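Local coordinates for protein 6-pyruvoyl tetrahydropterin synthase (Plasmodium falciparum, PDB 1Y13) that belongs to the 6-pyruvoyl tetrahydropterin synthase family and binds zinc and biopterin in a six-chain assembly built from antiparallel sheets and helices, at residues 58-63 / 159-164. Residues are numbered along the deposited sequence; the frame is centred on the assembly and turned at random.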
loop_
_atom_site.group_PDB
_atom_site.type_symbol
_atom_site.label_atom_id
_atom_site.label_comp_id
_atom_site.label_asym_id
_atom_site.label_seq_id
_atom_site.Cartn_x
_atom_site.Cartn_y
_atom_site.Cartn_z
ATOM N N LYS A 58 6.797 -17.630 -1.647
ATOM C CA LYS A 58 6.671 -17.861 -3.067
ATOM C C LYS A 58 7.280 -19.223 -3.425
ATOM O O LYS A 58 8.329 -19.597 -2.891
ATOM C CB LYS A 58 7.361 -16.729 -3.808
ATOM C CG LYS A 58 7.483 -16.916 -5.284
ATOM C CD LYS A 58 7.988 -15.649 -5.901
ATOM C CE LYS A 58 9.497 -15.649 -5.958
ATOM N NZ LYS A 58 9.935 -14.540 -6.848
ATOM N N VAL A 59 6.589 -19.979 -4.276
ATOM C CA VAL A 59 7.085 -21.269 -4.758
ATOM C C VAL A 59 7.056 -21.314 -6.285
ATOM O O VAL A 59 6.157 -20.781 -6.918
ATOM C CB VAL A 59 6.384 -22.542 -4.097
ATOM C CG1 VAL A 59 6.096 -22.312 -2.596
ATOM C CG2 VAL A 59 5.101 -22.912 -4.787
ATOM N N ARG A 60 8.073 -21.939 -6.862
ATOM C CA ARG A 60 8.158 -22.077 -8.307
ATOM C C ARG A 60 7.960 -23.540 -8.666
ATOM O O ARG A 60 8.618 -24.428 -8.110
ATOM C CB ARG A 60 9.504 -21.575 -8.789
ATOM C CG ARG A 60 9.646 -21.501 -10.283
ATOM C CD ARG A 60 11.069 -21.097 -10.634
ATOM N NE ARG A 60 11.404 -19.829 -9.986
ATOM C CZ ARG A 60 12.631 -19.427 -9.668
ATOM N NH1 ARG A 60 13.697 -20.182 -9.942
ATOM N NH2 ARG A 60 12.786 -18.253 -9.074
ATOM N N GLY A 61 7.029 -23.777 -9.578
ATOM C CA GLY A 61 6.681 -25.114 -10.014
ATOM C C GLY A 61 6.163 -25.071 -11.436
ATOM O O GLY A 61 6.723 -24.374 -12.270
ATOM N N TYR A 62 5.101 -25.831 -11.689
ATOM C CA TYR A 62 4.466 -25.951 -12.994
ATOM C C TYR A 62 2.979 -26.000 -12.789
ATOM O O TYR A 62 2.512 -26.453 -11.746
ATOM C CB TYR A 62 4.925 -27.239 -13.719
ATOM C CG TYR A 62 6.408 -27.235 -13.973
ATOM C CD1 TYR A 62 6.926 -26.662 -15.126
ATOM C CD2 TYR A 62 7.305 -27.746 -13.022
ATOM C CE1 TYR A 62 8.293 -26.621 -15.349
ATOM C CE2 TYR A 62 8.677 -27.702 -13.238
ATOM C CZ TYR A 62 9.157 -27.138 -14.410
ATOM O OH TYR A 62 10.501 -27.079 -14.651
ATOM N N VAL A 63 2.228 -25.532 -13.769
ATOM C CA VAL A 63 0.789 -25.688 -13.721
ATOM C C VAL A 63 0.471 -27.192 -13.830
ATOM O O VAL A 63 0.814 -27.813 -14.809
ATOM C CB VAL A 63 0.091 -24.863 -14.843
ATOM C CG1 VAL A 63 -1.402 -25.097 -14.823
ATOM C CG2 VAL A 63 0.408 -23.366 -14.684
ATOM N N HIS A 159 6.365 -31.269 -8.503
ATOM C CA HIS A 159 7.521 -30.754 -9.258
ATOM C C HIS A 159 7.879 -29.303 -8.913
ATOM O O HIS A 159 8.377 -28.550 -9.757
ATOM C CB HIS A 159 7.326 -30.903 -10.768
ATOM C CG HIS A 159 7.369 -32.318 -11.257
ATOM N ND1 HIS A 159 8.506 -33.093 -11.198
ATOM C CD2 HIS A 159 6.429 -33.076 -11.873
ATOM C CE1 HIS A 159 8.260 -34.278 -11.731
ATOM N NE2 HIS A 159 7.007 -34.292 -12.152
ATOM N N ILE A 160 7.632 -28.939 -7.666
ATOM C CA ILE A 160 8.078 -27.661 -7.116
ATOM C C ILE A 160 9.587 -27.764 -6.834
ATOM O O ILE A 160 10.037 -28.716 -6.178
ATOM C CB ILE A 160 7.264 -27.311 -5.855
ATOM C CG1 ILE A 160 5.831 -26.933 -6.282
ATOM C CG2 ILE A 160 7.930 -26.167 -5.048
ATOM C CD1 ILE A 160 4.770 -27.194 -5.232
ATOM N N HIS A 161 10.363 -26.820 -7.363
ATOM C CA HIS A 161 11.829 -26.940 -7.327
ATOM C C HIS A 161 12.512 -25.776 -6.622
ATOM O O HIS A 161 13.730 -25.774 -6.452
ATOM C CB HIS A 161 12.416 -27.173 -8.742
ATOM C CG HIS A 161 11.914 -26.206 -9.776
ATOM N ND1 HIS A 161 10.688 -26.344 -10.394
ATOM C CD2 HIS A 161 12.465 -25.077 -10.285
ATOM C CE1 HIS A 161 10.505 -25.344 -11.240
ATOM N NE2 HIS A 161 11.569 -24.562 -11.195
ATOM N N TYR A 162 11.724 -24.804 -6.173
ATOM C CA TYR A 162 12.287 -23.595 -5.599
ATOM C C TYR A 162 11.292 -22.960 -4.649
ATOM O O TYR A 162 10.106 -22.879 -4.943
ATOM C CB TYR A 162 12.680 -22.620 -6.709
ATOM C CG TYR A 162 13.172 -21.269 -6.236
ATOM C CD1 TYR A 162 14.510 -21.070 -5.907
ATOM C CD2 TYR A 162 12.305 -20.194 -6.141
ATOM C CE1 TYR A 162 14.964 -19.836 -5.493
ATOM C CE2 TYR A 162 12.748 -18.952 -5.734
ATOM C CZ TYR A 162 14.075 -18.783 -5.409
ATOM O OH TYR A 162 14.517 -17.550 -5.004
ATOM N N ILE A 163 11.793 -22.536 -3.497
ATOM C CA ILE A 163 10.980 -21.910 -2.463
ATOM C C ILE A 163 11.716 -20.676 -1.938
ATOM O O ILE A 163 12.932 -20.698 -1.712
ATOM C CB ILE A 163 10.694 -22.899 -1.324
ATOM C CG1 ILE A 163 9.867 -24.066 -1.848
ATOM C CG2 ILE A 163 9.895 -22.250 -0.204
ATOM C CD1 ILE A 163 9.836 -25.245 -0.934
ATOM N N GLU A 164 10.969 -19.605 -1.725
ATOM C CA GLU A 164 11.543 -18.347 -1.300
ATOM C C GLU A 164 10.626 -17.706 -0.273
ATOM O O GLU A 164 9.407 -17.652 -0.461
ATOM C CB GLU A 164 11.682 -17.442 -2.510
ATOM C CG GLU A 164 12.436 -16.161 -2.279
ATOM C CD GLU A 164 12.313 -15.241 -3.477
ATOM O OE1 GLU A 164 13.040 -15.440 -4.486
ATOM O OE2 GLU A 164 11.477 -14.325 -3.412
HETATM O O HOH W 1 12.511 -14.872 -6.876
#
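The guanidinium of Arg60 lies flat over one face of the Tyr162 ring, planes 14° apart, with CZ 4.0 Å from the ring centroid, a stacked cation-pi pair. NH2 sits toward the rim, 3.4 Å from Tyr162 CE2. A bend at chi3 (-56°) turns NE off the otherwise extended Arg60 chain, and NE forms a salt bridge to Glu23 OE2 on the neighbouring strand. Tyr162 OH donates to Glu164 OE1 on its anti lone pair (2.6 Å). Lys58 and Glu164 run side by side on this face; their ion pair, NZ to OE2, is long at 3.8 Å, and a water bridges Lys58 NZ and Glu164 OE1. His161 ND1 donates to His159 O almost in the ring plane, consistent with holding the imidazole's rotation; Arg60 O lies over one face, toward the rim, and NE2 is 3.5 Å from Arg60 CD. Tyr62 CE2 meets His161 CE1 obliquely, while His159 O lies at the edge of the Tyr62 ring, near its plane. Lys58 and Glu164, bonded both ways, and Arg60 N to Tyr162 O (2.9 Å) follow regular antiparallel pairing; the ladder breaks where His161 N, not Tyr162 N, reaches Arg60 O, resembling a beta bulge. On the opposite face Val59 CG1 touches Ile163 CG1 at 4.2 Å. His159, with positive phi, closes helix 152-157 in a Schellman motif. In this family's T-fold sheet, strand 162-168 lies between 49-62 and 173-180, Ile163 packs on helix 135-150, and strand 21-41 flanks 49-62 on its other side.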